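Putative cytidylyltransferase (Burkholderia pseudomallei, PDB 5XF2) probably catalyses transfer of an adenylyl group from ATP to D-glycero-beta-D-manno-heptose 1-phosphate, giving ADP-D-glycero-beta-D-manno-heptose and diphosphate. Local coordinates at residues V39-V44 / A64-G69; I47-H52 / I153-D158; Y132-L137 / G148-I153. One frame throughout, in Å; residues are numbered along the deposited sequence.

Contact 1: V39-V44 / A64-G69; sequences VFTNGV and ACLIVG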
ATOM      1  N   VAL B  39      -8.957  -6.586 -15.539  1.00  5.90           N
ATOM      2  CA  VAL B  39      -7.575  -7.012 -15.490  1.00  3.62           C
ATOM      3  C   VAL B  39      -7.367  -7.865 -14.271  1.00  3.63           C
ATOM      4  O   VAL B  39      -7.840  -7.524 -13.185  1.00  3.62           O
ATOM      5  CB  VAL B  39      -6.617  -5.820 -15.407  1.00  4.34           C
ATOM      6  CG1 VAL B  39      -5.146  -6.280 -15.401  1.00  4.49           C
ATOM      7  CG2 VAL B  39      -6.919  -4.822 -16.518  1.00  5.15           C
ATOM      8  N   PHE B  40      -6.651  -8.963 -14.445  1.00  4.57           N
ATOM      9  CA  PHE B  40      -6.369  -9.866 -13.351  1.00  4.14           C
ATOM     10  C   PHE B  40      -4.872 -10.119 -13.236  1.00  5.16           C
ATOM     11  O   PHE B  40      -4.179 -10.275 -14.248  1.00  8.59           O
ATOM     12  CB  PHE B  40      -7.098 -11.195 -13.547  1.00  4.14           C
ATOM     13  CG  PHE B  40      -6.840 -12.190 -12.463  1.00  4.23           C
ATOM     14  CD1 PHE B  40      -5.707 -13.009 -12.499  1.00  4.92           C
ATOM     15  CD2 PHE B  40      -7.738 -12.324 -11.410  1.00  4.14           C
ATOM     16  CE1 PHE B  40      -5.450 -13.931 -11.480  1.00  4.14           C
ATOM     17  CE2 PHE B  40      -7.504 -13.246 -10.389  1.00  4.14           C
ATOM     18  CZ  PHE B  40      -6.346 -14.057 -10.418  1.00  4.14           C
ATOM     19  N   THR B  41      -4.382 -10.197 -12.006  1.00  4.42           N
ATOM     20  CA  THR B  41      -3.038 -10.676 -11.763  1.00  4.42           C
ATOM     21  C   THR B  41      -3.118 -11.377 -10.408  1.00  6.21           C
ATOM     22  O   THR B  41      -4.086 -11.170  -9.657  1.00  5.75           O
ATOM     23  CB  THR B  41      -2.007  -9.502 -11.779  1.00  6.33           C
ATOM     24  OG1 THR B  41      -0.670  -9.989 -12.001  1.00 11.40           O
ATOM     25  CG2 THR B  41      -2.066  -8.738 -10.474  1.00  5.99           C
ATOM     26  N   ASN B  42      -2.113 -12.186 -10.080  1.00  7.63           N
ATOM     27  CA  ASN B  42      -2.098 -12.919  -8.815  1.00  7.24           C
ATOM     28  C   ASN B  42      -0.691 -13.013  -8.251  1.00  7.24           C
ATOM     29  O   ASN B  42       0.286 -12.821  -8.975  1.00  7.24           O
ATOM     30  CB  ASN B  42      -2.665 -14.325  -8.977  1.00  7.24           C
ATOM     31  CG  ASN B  42      -1.824 -15.186  -9.901  1.00  9.71           C
ATOM     32  OD1 ASN B  42      -1.056 -16.033  -9.451  1.00 13.13           O
ATOM     33  ND2 ASN B  42      -2.034 -15.034 -11.201  1.00 13.71           N
ATOM     34  N   GLY B  43      -0.584 -13.283  -6.951  1.00  6.70           N
ATOM     35  CA  GLY B  43       0.719 -13.407  -6.320  1.00  6.70           C
ATOM     36  C   GLY B  43       0.610 -13.597  -4.822  1.00  7.85           C
ATOM     37  O   GLY B  43      -0.483 -13.531  -4.273  1.00  9.84           O
ATOM     38  N   VAL B  44       1.750 -13.784  -4.164  1.00 10.73           N
ATOM     39  CA  VAL B  44       1.784 -13.944  -2.715  1.00 14.88           C
ATOM     40  C   VAL B  44       1.757 -12.569  -2.044  1.00  9.08           C
ATOM     41  O   VAL B  44       1.001 -12.346  -1.097  1.00  8.81           O
ATOM     42  CB  VAL B  44       3.040 -14.706  -2.258  1.00 10.90           C
ATOM     43  CG1 VAL B  44       3.136 -14.711  -0.740  1.00  7.74           C
ATOM     44  CG2 VAL B  44       3.025 -16.125  -2.803  1.00  7.74           C
ATOM     45  N   ALA B  64      -9.784  -1.093 -17.032  1.00 15.83           N
ATOM     46  CA  ALA B  64     -10.627  -0.196 -16.271  1.00 10.58           C
ATOM     47  C   ALA B  64     -10.831  -0.654 -14.813  1.00 11.77           C
ATOM     48  O   ALA B  64     -11.423   0.060 -13.998  1.00 18.81           O
ATOM     49  CB  ALA B  64     -11.978  -0.057 -16.990  1.00 13.50           C
ATOM     50  N   CYS B  65     -10.342  -1.842 -14.485  1.00  8.63           N
ATOM     51  CA  CYS B  65     -10.651  -2.503 -13.218  1.00  9.42           C
ATOM     52  C   CYS B  65      -9.559  -3.537 -12.942  1.00  6.71           C
ATOM     53  O   CYS B  65      -9.169  -4.256 -13.861  1.00  6.71           O
ATOM     54  CB  CYS B  65     -12.026  -3.165 -13.288  1.00  8.10           C
ATOM     55  SG  CYS B  65     -12.504  -4.175 -11.886  1.00 17.05           S
ATOM     56  N   LEU B  66      -9.050  -3.591 -11.708  1.00  6.04           N
ATOM     57  CA  LEU B  66      -7.979  -4.527 -11.357  1.00  4.26           C
ATOM     58  C   LEU B  66      -8.365  -5.465 -10.219  1.00  4.26           C
ATOM     59  O   LEU B  66      -8.796  -5.040  -9.140  1.00  4.26           O
ATOM     60  CB  LEU B  66      -6.688  -3.784 -10.988  1.00  4.72           C
ATOM     61  CG  LEU B  66      -5.529  -4.667 -10.512  1.00  4.26           C
ATOM     62  CD1 LEU B  66      -5.101  -5.662 -11.583  1.00  4.26           C
ATOM     63  CD2 LEU B  66      -4.317  -3.844 -10.025  1.00  5.40           C
ATOM     64  N   ILE B  67      -8.188  -6.760 -10.458  1.00  3.08           N
ATOM     65  CA  ILE B  67      -8.490  -7.778  -9.458  1.00  3.08           C
ATOM     66  C   ILE B  67      -7.213  -8.545  -9.121  1.00  3.08           C
ATOM     67  O   ILE B  67      -6.506  -9.000 -10.021  1.00  3.59           O
ATOM     68  CB  ILE B  67      -9.559  -8.766  -9.958  1.00  3.08           C
ATOM     69  CG1 ILE B  67     -10.817  -8.012 -10.394  1.00  3.89           C
ATOM     70  CG2 ILE B  67      -9.891  -9.784  -8.878  1.00  3.08           C
ATOM     71  CD1 ILE B  67     -11.895  -8.906 -10.964  1.00  4.41           C
ATOM     72  N   VAL B  68      -6.913  -8.684  -7.833  1.00  3.97           N
ATOM     73  CA  VAL B  68      -5.696  -9.393  -7.420  1.00  3.97           C
ATOM     74  C   VAL B  68      -5.978 -10.740  -6.721  1.00  4.60           C
ATOM     75  O   VAL B  68      -6.701 -10.784  -5.725  1.00  7.07           O
ATOM     76  CB  VAL B  68      -4.824  -8.522  -6.497  1.00  3.97           C
ATOM     77  CG1 VAL B  68      -3.479  -9.192  -6.251  1.00  4.37           C
ATOM     78  CG2 VAL B  68      -4.634  -7.139  -7.099  1.00  3.97           C
ATOM     79  N   GLY B  69      -5.401 -11.825  -7.241  1.00  6.44           N
ATOM     80  CA  GLY B  69      -5.564 -13.146  -6.677  1.00  6.44           C
ATOM     81  C   GLY B  69      -4.458 -13.257  -5.668  1.00  8.26           C
ATOM     82  O   GLY B  69      -3.303 -12.956  -5.969  1.00  9.40           O
TER

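Contact 2: I47-H52 / I153-D158; sequences ILHRGH and IPFEHD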
ATOM      1  N   ILE B  47       5.651  -9.090   1.470  1.00 15.30           N
ATOM      2  CA  ILE B  47       6.031  -7.771   1.953  1.00 13.35           C
ATOM      3  C   ILE B  47       5.988  -6.849   0.751  1.00 12.62           C
ATOM      4  O   ILE B  47       6.705  -7.075  -0.229  1.00 11.70           O
ATOM      5  CB  ILE B  47       7.464  -7.761   2.594  1.00 18.98           C
ATOM      6  CG1 ILE B  47       7.526  -8.617   3.859  1.00 21.32           C
ATOM      7  CG2 ILE B  47       7.978  -6.327   2.822  1.00 17.62           C
ATOM      8  CD1 ILE B  47       8.131  -9.991   3.625  1.00 37.18           C
ATOM      9  N   LEU B  48       5.139  -5.834   0.799  1.00 11.41           N
ATOM     10  CA  LEU B  48       5.064  -4.904  -0.319  1.00 10.30           C
ATOM     11  C   LEU B  48       6.333  -4.081  -0.468  1.00 10.05           C
ATOM     12  O   LEU B  48       6.925  -3.647   0.517  1.00 16.13           O
ATOM     13  CB  LEU B  48       3.881  -3.952  -0.170  1.00  9.67           C
ATOM     14  CG  LEU B  48       2.528  -4.541  -0.540  1.00 10.86           C
ATOM     15  CD1 LEU B  48       1.487  -3.448  -0.462  1.00  9.67           C
ATOM     16  CD2 LEU B  48       2.575  -5.169  -1.924  1.00  9.67           C
ATOM     17  N   HIS B  49       6.777  -3.905  -1.703  1.00 11.80           N
ATOM     18  CA  HIS B  49       7.820  -2.944  -1.964  1.00 11.80           C
ATOM     19  C   HIS B  49       7.397  -2.101  -3.147  1.00 12.07           C
ATOM     20  O   HIS B  49       6.339  -2.335  -3.726  1.00 12.76           O
ATOM     21  CB  HIS B  49       9.175  -3.621  -2.213  1.00 14.03           C
ATOM     22  CG  HIS B  49       9.167  -4.659  -3.292  1.00 18.37           C
ATOM     23  ND1 HIS B  49       9.141  -4.341  -4.634  1.00 12.62           N
ATOM     24  CD2 HIS B  49       9.240  -6.012  -3.227  1.00 13.45           C
ATOM     25  CE1 HIS B  49       9.190  -5.453  -5.348  1.00 19.92           C
ATOM     26  NE2 HIS B  49       9.250  -6.480  -4.516  1.00 15.81           N
ATOM     27  N   ARG B  50       8.223  -1.129  -3.498  1.00 11.22           N
ATOM     28  CA  ARG B  50       7.906  -0.164  -4.531  1.00 11.22           C
ATOM     29  C   ARG B  50       7.708  -0.807  -5.896  1.00 13.75           C
ATOM     30  O   ARG B  50       6.909  -0.331  -6.692  1.00 14.34           O
ATOM     31  CB  ARG B  50       9.006   0.884  -4.621  1.00 11.22           C
ATOM     32  CG  ARG B  50       8.666   2.009  -5.547  1.00 11.22           C
ATOM     33  CD  ARG B  50       9.800   2.957  -5.592  1.00 23.12           C
ATOM     34  NE  ARG B  50       9.411   4.181  -6.266  1.00 22.63           N
ATOM     35  CZ  ARG B  50      10.077   5.324  -6.155  1.00 29.02           C
ATOM     36  NH1 ARG B  50      11.167   5.382  -5.391  1.00 35.63           N
ATOM     37  NH2 ARG B  50       9.648   6.403  -6.803  1.00 33.14           N
ATOM     38  N   GLY B  51       8.419  -1.894  -6.158  1.00 10.37           N
ATOM     39  CA  GLY B  51       8.250  -2.599  -7.411  1.00 10.93           C
ATOM     40  C   GLY B  51       6.840  -3.166  -7.528  1.00  9.97           C
ATOM     41  O   GLY B  51       6.241  -3.112  -8.605  1.00  9.97           O
ATOM     42  N   HIS B  52       6.310  -3.710  -6.427  1.00 10.83           N
ATOM     43  CA  HIS B  52       4.944  -4.232  -6.393  1.00 10.83           C
ATOM     44  C   HIS B  52       3.939  -3.169  -6.774  1.00 10.83           C
ATOM     45  O   HIS B  52       3.095  -3.394  -7.646  1.00 12.59           O
ATOM     46  CB  HIS B  52       4.566  -4.765  -5.013  1.00 10.83           C
ATOM     47  CG  HIS B  52       5.187  -6.086  -4.677  1.00 10.94           C
ATOM     48  ND1 HIS B  52       5.722  -6.365  -3.434  1.00 11.95           N
ATOM     49  CD2 HIS B  52       5.368  -7.204  -5.416  1.00 11.15           C
ATOM     50  CE1 HIS B  52       6.175  -7.602  -3.417  1.00 13.08           C
ATOM     51  NE2 HIS B  52       5.972  -8.133  -4.607  1.00 16.39           N
ATOM     52  N   ILE B 153       4.427  -7.764 -18.354  1.00  7.84           N
ATOM     53  CA  ILE B 153       4.911  -6.391 -18.324  1.00  8.38           C
ATOM     54  C   ILE B 153       6.042  -6.349 -17.324  1.00 10.40           C
ATOM     55  O   ILE B 153       6.055  -7.155 -16.388  1.00 10.75           O
ATOM     56  CB  ILE B 153       3.817  -5.358 -18.003  1.00  9.47           C
ATOM     57  CG1 ILE B 153       3.262  -5.545 -16.601  1.00  8.17           C
ATOM     58  CG2 ILE B 153       2.734  -5.382 -19.066  1.00  8.32           C
ATOM     59  CD1 ILE B 153       2.139  -4.550 -16.319  1.00  7.84           C
ATOM     60  N   PRO B 154       7.060  -5.514 -17.595  1.00  9.43           N
ATOM     61  CA  PRO B 154       8.221  -5.562 -16.700  1.00 12.81           C
ATOM     62  C   PRO B 154       7.886  -5.224 -15.228  1.00 10.34           C
ATOM     63  O   PRO B 154       7.085  -4.346 -14.914  1.00 16.75           O
ATOM     64  CB  PRO B 154       9.204  -4.553 -17.337  1.00  9.43           C
ATOM     65  CG  PRO B 154       8.382  -3.636 -18.180  1.00  9.43           C
ATOM     66  CD  PRO B 154       7.012  -4.275 -18.403  1.00  9.43           C
ATOM     67  N   PHE B 155       8.441  -6.051 -14.347  1.00 15.75           N
ATOM     68  CA  PHE B 155       8.308  -5.955 -12.902  1.00 14.26           C
ATOM     69  C   PHE B 155       9.679  -5.866 -12.239  1.00 18.00           C
ATOM     70  O   PHE B 155      10.525  -6.733 -12.450  1.00 22.96           O
ATOM     71  CB  PHE B 155       7.542  -7.158 -12.373  1.00 14.26           C
ATOM     72  CG  PHE B 155       7.611  -7.320 -10.894  1.00 15.07           C
ATOM     73  CD1 PHE B 155       7.036  -6.384 -10.066  1.00 15.80           C
ATOM     74  CD2 PHE B 155       8.230  -8.415 -10.332  1.00 15.31           C
ATOM     75  CE1 PHE B 155       7.093  -6.523  -8.704  1.00 20.91           C
ATOM     76  CE2 PHE B 155       8.277  -8.567  -8.965  1.00 15.32           C
ATOM     77  CZ  PHE B 155       7.704  -7.616  -8.146  1.00 18.33           C
ATOM     78  N   GLU B 156       9.908  -4.835 -11.433  1.00 26.11           N
ATOM     79  CA  GLU B 156      11.202  -4.682 -10.772  1.00 30.34           C
ATOM     80  C   GLU B 156      11.295  -5.418  -9.433  1.00 34.40           C
ATOM     81  O   GLU B 156      10.614  -5.057  -8.473  1.00 31.21           O
ATOM     82  CB  GLU B 156      11.528  -3.199 -10.573  1.00 30.58           C
ATOM     83  CG  GLU B 156      12.895  -2.939  -9.965  1.00 54.77           C
ATOM     84  CD  GLU B 156      13.251  -1.465  -9.940  1.00 67.26           C
ATOM     85  OE1 GLU B 156      12.333  -0.629 -10.069  1.00 72.35           O
ATOM     86  OE2 GLU B 156      14.448  -1.145  -9.789  1.00 55.42           O
ATOM     87  N   HIS B 157      12.152  -6.432  -9.377  1.00 36.80           N
ATOM     88  CA  HIS B 157      12.352  -7.200  -8.153  1.00 42.13           C
ATOM     89  C   HIS B 157      13.417  -6.527  -7.292  1.00 39.87           C
ATOM     90  O   HIS B 157      14.322  -5.873  -7.812  1.00 33.80           O
ATOM     91  CB  HIS B 157      12.766  -8.637  -8.481  1.00 41.44           C
ATOM     92  CG  HIS B 157      14.039  -8.735  -9.262  1.00 64.05           C
ATOM     93  ND1 HIS B 157      14.114  -8.433 -10.605  1.00 63.17           N
ATOM     94  CD2 HIS B 157      15.289  -9.097  -8.887  1.00 69.18           C
ATOM     95  CE1 HIS B 157      15.354  -8.610 -11.024  1.00 62.72           C
ATOM     96  NE2 HIS B 157      16.088  -9.012 -10.002  1.00 65.42           N
ATOM     97  N   ASP B 158      13.307  -6.687  -5.978  1.00 32.03           N
ATOM     98  CA  ASP B 158      14.260  -6.085  -5.053  1.00 43.01           C
ATOM     99  C   ASP B 158      15.404  -7.101  -4.912  1.00 42.56           C
ATOM    100  O   ASP B 158      15.184  -8.301  -5.079  1.00 42.18           O
ATOM    101  CB  ASP B 158      13.609  -5.819  -3.698  1.00 34.65           C
ATOM    102  CG  ASP B 158      12.880  -7.032  -3.153  1.00 37.90           C
ATOM    103  OD1 ASP B 158      12.721  -8.018  -3.901  1.00 42.91           O
ATOM    104  OD2 ASP B 158      12.468  -6.999  -1.974  1.00 31.58           O
TER

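Contact 3: Y132-L137 / G148-I153; sequences YDMDAL and GRALAI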
ATOM      1  N   TYR B 132       8.144 -13.508 -18.535  1.00 33.66           N
ATOM      2  CA  TYR B 132       7.615 -14.860 -18.344  1.00 26.85           C
ATOM      3  C   TYR B 132       6.968 -15.316 -19.652  1.00 25.92           C
ATOM      4  O   TYR B 132       6.171 -14.572 -20.226  1.00 37.19           O
ATOM      5  CB  TYR B 132       6.592 -14.885 -17.207  1.00 30.12           C
ATOM      6  CG  TYR B 132       7.209 -14.840 -15.828  1.00 52.70           C
ATOM      7  CD1 TYR B 132       8.340 -15.586 -15.526  1.00 58.24           C
ATOM      8  CD2 TYR B 132       6.659 -14.051 -14.826  1.00 55.21           C
ATOM      9  CE1 TYR B 132       8.907 -15.547 -14.266  1.00 68.30           C
ATOM     10  CE2 TYR B 132       7.219 -14.005 -13.564  1.00 58.53           C
ATOM     11  CZ  TYR B 132       8.341 -14.755 -13.289  1.00 82.97           C
ATOM     12  OH  TYR B 132       8.902 -14.712 -12.033  1.00 84.83           O
ATOM     13  N   ASP B 133       7.295 -16.518 -20.113  1.00 32.07           N
ATOM     14  CA  ASP B 133       6.687 -17.042 -21.326  1.00 26.96           C
ATOM     15  C   ASP B 133       5.221 -17.203 -20.960  1.00 18.80           C
ATOM     16  O   ASP B 133       4.877 -18.042 -20.128  1.00 19.91           O
ATOM     17  CB  ASP B 133       7.297 -18.390 -21.705  1.00 26.05           C
ATOM     18  CG  ASP B 133       6.939 -18.816 -23.115  1.00 38.71           C
ATOM     19  OD1 ASP B 133       6.261 -18.038 -23.819  1.00 35.20           O
ATOM     20  OD2 ASP B 133       7.336 -19.929 -23.520  1.00 51.30           O
HETATM   21  N   MSE B 134       4.356 -16.392 -21.559  1.00 15.36           N
HETATM   22  CA  MSE B 134       2.948 -16.445 -21.213  1.00 21.22           C
HETATM   23  C   MSE B 134       2.344 -17.671 -21.902  1.00 20.20           C
HETATM   24  O   MSE B 134       1.384 -18.254 -21.406  1.00 22.57           O
HETATM   25  CB  MSE B 134       2.234 -15.173 -21.669  1.00 23.43           C
HETATM   26  CG  MSE B 134       2.653 -13.930 -20.900  1.00 18.07           C
HETATM   27 SE   MSE B 134       2.347 -14.026 -19.009  1.00 59.75          SE
HETATM   28  CE  MSE B 134       0.398 -13.996 -19.042  1.00 24.18           C
ATOM     29  N   ASP B 135       2.899 -18.063 -23.046  1.00 23.13           N
ATOM     30  CA  ASP B 135       2.386 -19.230 -23.774  1.00 18.05           C
ATOM     31  C   ASP B 135       2.485 -20.529 -22.977  1.00 15.25           C
ATOM     32  O   ASP B 135       1.793 -21.492 -23.270  1.00 22.90           O
ATOM     33  CB  ASP B 135       3.126 -19.396 -25.098  1.00 28.86           C
ATOM     34  CG  ASP B 135       3.027 -18.169 -25.974  1.00 46.90           C
ATOM     35  OD1 ASP B 135       2.037 -17.417 -25.819  1.00 42.65           O
ATOM     36  OD2 ASP B 135       3.934 -17.949 -26.804  1.00 52.41           O
ATOM     37  N   ALA B 136       3.321 -20.543 -21.948  1.00 18.83           N
ATOM     38  CA  ALA B 136       3.516 -21.743 -21.147  1.00 18.36           C
ATOM     39  C   ALA B 136       2.521 -21.822 -19.998  1.00 24.59           C
ATOM     40  O   ALA B 136       2.508 -22.798 -19.261  1.00 30.27           O
ATOM     41  CB  ALA B 136       4.944 -21.799 -20.615  1.00 17.25           C
ATOM     42  N   LEU B 137       1.688 -20.803 -19.840  1.00 23.49           N
ATOM     43  CA  LEU B 137       0.719 -20.794 -18.747  1.00 22.18           C
ATOM     44  C   LEU B 137      -0.630 -21.284 -19.238  1.00 16.58           C
ATOM     45  O   LEU B 137      -1.128 -20.835 -20.274  1.00 16.33           O
ATOM     46  CB  LEU B 137       0.541 -19.389 -18.154  1.00 23.98           C
ATOM     47  CG  LEU B 137       1.705 -18.727 -17.416  1.00 24.30           C
ATOM     48  CD1 LEU B 137       1.245 -17.420 -16.743  1.00 29.65           C
ATOM     49  CD2 LEU B 137       2.374 -19.687 -16.439  1.00 31.08           C
ATOM     50  N   GLY B 148      -9.985 -12.855 -24.674  1.00  4.67           N
ATOM     51  CA  GLY B 148      -9.193 -11.996 -23.796  1.00  4.34           C
ATOM     52  C   GLY B 148      -7.712 -11.899 -24.170  1.00  4.35           C
ATOM     53  O   GLY B 148      -7.273 -12.417 -25.202  1.00  4.72           O
ATOM     54  N   ARG B 149      -6.944 -11.192 -23.344  1.00  5.09           N
ATOM     55  CA  ARG B 149      -5.510 -11.025 -23.563  1.00  5.09           C
ATOM     56  C   ARG B 149      -4.686 -11.514 -22.379  1.00  5.98           C
ATOM     57  O   ARG B 149      -5.142 -11.496 -21.228  1.00  6.77           O
ATOM     58  CB  ARG B 149      -5.200  -9.552 -23.845  1.00  5.09           C
ATOM     59  CG  ARG B 149      -5.811  -9.047 -25.144  1.00  5.09           C
ATOM     60  CD  ARG B 149      -5.977  -7.555 -25.069  1.00  5.09           C
ATOM     61  NE  ARG B 149      -4.681  -6.950 -24.832  1.00 13.37           N
ATOM     62  CZ  ARG B 149      -4.496  -5.767 -24.263  1.00 12.46           C
ATOM     63  NH1 ARG B 149      -3.245  -5.314 -24.084  1.00 11.25           N
ATOM     64  NH2 ARG B 149      -5.552  -5.046 -23.878  1.00 12.18           N
ATOM     65  N   ALA B 150      -3.479 -11.969 -22.662  1.00  6.98           N
ATOM     66  CA  ALA B 150      -2.547 -12.348 -21.611  1.00  6.77           C
ATOM     67  C   ALA B 150      -1.188 -11.780 -21.997  1.00  8.90           C
ATOM     68  O   ALA B 150      -0.748 -11.934 -23.133  1.00 12.17           O
ATOM     69  CB  ALA B 150      -2.480 -13.852 -21.441  1.00  6.81           C
ATOM     70  N   LEU B 151      -0.512 -11.119 -21.073  1.00  9.50           N
ATOM     71  CA  LEU B 151       0.743 -10.508 -21.443  1.00  7.51           C
ATOM     72  C   LEU B 151       1.612 -10.296 -20.227  1.00  6.89           C
ATOM     73  O   LEU B 151       1.127 -10.298 -19.100  1.00  8.41           O
ATOM     74  CB  LEU B 151       0.545  -9.176 -22.146  1.00  6.89           C
ATOM     75  CG  LEU B 151      -0.056  -8.038 -21.330  1.00  7.49           C
ATOM     76  CD1 LEU B 151       0.461  -6.753 -21.945  1.00  7.84           C
ATOM     77  CD2 LEU B 151      -1.571  -8.078 -21.366  1.00  9.24           C
ATOM     78  N   ALA B 152       2.913 -10.183 -20.474  1.00  7.56           N
ATOM     79  CA  ALA B 152       3.866  -9.879 -19.427  1.00  7.56           C
ATOM     80  C   ALA B 152       4.275  -8.408 -19.504  1.00  8.25           C
ATOM     81  O   ALA B 152       4.405  -7.848 -20.596  1.00 10.38           O
ATOM     82  CB  ALA B 152       5.062 -10.786 -19.546  1.00  8.38           C
ATOM     83  N   ILE B 153       4.427  -7.764 -18.354  1.00  7.84           N
ATOM     84  CA  ILE B 153       4.911  -6.391 -18.324  1.00  8.38           C
ATOM     85  C   ILE B 153       6.042  -6.349 -17.324  1.00 10.40           C
ATOM     86  O   ILE B 153       6.055  -7.155 -16.388  1.00 10.75           O
ATOM     87  CB  ILE B 153       3.817  -5.358 -18.003  1.00  9.47           C
ATOM     88  CG1 ILE B 153       3.262  -5.545 -16.601  1.00  8.17           C
ATOM     89  CG2 ILE B 153       2.734  -5.382 -19.066  1.00  8.32           C
ATOM     90  CD1 ILE B 153       2.139  -4.550 -16.319  1.00  7.84           C
TER

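Contact 1: V39-V44 / A64-G69
The Phe40 ring lies against the neighbouring strand and overlaps Ile67 and Gly69 there. Its torsion (chi1 179°) sets CG opposite the backbone N and carries the ring forward along the strand. Phe40 CD2 meets the Ile67 CG2 methyl at 4.2 Å, the two side chains crossing at about a right angle. Further out, Phe40 CZ comes to 3.9 Å from Gly69 CA. Gly69 has no side chain, and the ring lies against its CA. Asn42 shares the Phe40 face, its CB resting near the Gly69 carbonyl. Val39, Thr41, Leu66 and Val68 occupy the other face, where Val39 CG1 touches Leu66 CD1 at 3.9 Å.

The two strands run parallel, in register Val39 with Leu66 and Thr41 with Val68. They belong to the beta-alpha-beta unit formed by strand 38-43, helix 50-60 and strand 65-71, at the centre of a Rossmann-like nucleotidyltransferase sheet. Five backbone hydrogen bonds join them. Val39 N donates to Cys65 O (2.9 Å), and Ile67 N returns a bond to Val39 O (2.9 Å). Thr41 repeats the pattern: its N donates to Ile67 O (3.1 Å), and its O accepts from Gly69 N (2.8 Å). Gly43 N closes the series on Gly69 O at 2.9 Å, near the C-terminal end of the strand.

Leu117 and Ile118 of helix 115-121 cover Phe40. On the other face Thr41 OG1 is hydrogen-bonded to Val127 O and Tyr55 OH, and makes a weak bond to a bound HEPES molecule.

Contact 2: I47-H52 / I153-D158
His49 meets three residues of the 153-158 loop without a hydrogen bond to any of them. Its CE1 approaches Phe155 CZ at 3.8 Å, and the two rings meet at their margins. The same CE1 is 3.5 Å from the Glu156 carbonyl O. Asp158 CB lies over one face of the imidazole. The carboxylate, turned 32° from the ring plane, reaches past its CD2-NE2 side, with OD2 3.6 Å from His49 CD2. His52 touches the far end of Phe155 through its CD2, 3.6 Å from Phe155 CZ. Their planes are 21° apart, with a large lateral offset and little stacking. The Gly51 carbonyl O sits at the edge of the phenyl ring, 3.5 Å from Phe155 CE1. Gly51 CA also points its hydrogen at Glu156 O, so the loop passes close to the helix start.

Residues 49-52 read HRGH. In this nucleotidyltransferase they match the HxGH signature of the superfamily, at the N-terminus of helix 50-60. His49 is the N-cap and forms a capping box with His52. The His49 backbone N donates to His52 ND1 (3.2 Å), while Gly51 N gives a weak bond to His49 ND1 (3.0 Å). His49 CG sits between its backbone N and carbonyl carbon (chi1 54°), which folds the ring back over the helix end. His52 ND1 lies against the other face of His49, toward its rim.

Further out, Lys166 makes a salt bridge to Asp158 OD2. His52 NE2 is hydrogen-bonded to the sulfonate of a bound HEPES molecule, and Phe45 meets the His52 ring edge-to-face.

Contact 3: Y132-L137 / G148-I153
Met134, modelled as selenomethionine, lays its side chain along the backbone of strand 149-153, with Ala150 and Ala152 pointing their methyls toward it. Its chain is bent at chi2 (-59°) and again at chi3 (-69°). The bends curl it along the strand, so that three successive atoms touch. Met134 CG lies 3.8 Å from Ala152 N and 4.2 Å from Ala152 CB. Met134 SE comes next, 3.9 Å from Leu151 O. The CE methyl reaches furthest, to 3.6 Å from Leu151 N and 3.7 Å from Ala150 CB. The Leu151 side chain leaves from the other side of the strand, so this residue meets Met134 only through its backbone. Tyr132 contributes its carbonyl O, 4.0 Å from Ala152 CB.

No hydrogen bond crosses between the segments, and the contact is apolar packing on a strand. The loop has its own bonds: Leu137 N donates to Met134 O at 3.0 Å, and Ser140 OG also bonds to that oxygen. Leu126 and Lys128 of the adjacent strand also pack on Met134. Arg144 of helix 138-145 touches it too and is hydrogen-bonded to Ala150 O.

Met134 thus fills the angle between strands 125-129 and 149-153 and the helix that connects them. This is a beta-alpha-beta crossover at the edge of the parallel sheet of a Rossmann-like nucleotidyltransferase fold.

Overall arrangement
Contact 1 lies in the middle of the sheet, and contact 3 packs on the outermost strand 149-153. Their centres are about 14 Å apart and their nearest atoms about 7 Å, with strand 125-129 between them. Contact 2 continues from both: segment 47-52 follows strand 38-43, while loop 153-158 leaves strand 149-153, sharing Ile153 with contact 3. Its centre is about 15 Å from that of contact 1 and about 18 Å from that of contact 3. HEPES, probably from the crystallisation liquor, is bound about 3 Å from the side chains of Thr41 and His52 and about 4 Å from that of Tyr132. Its place beside His52 would fit the nucleotide pocket expected in this superfamily.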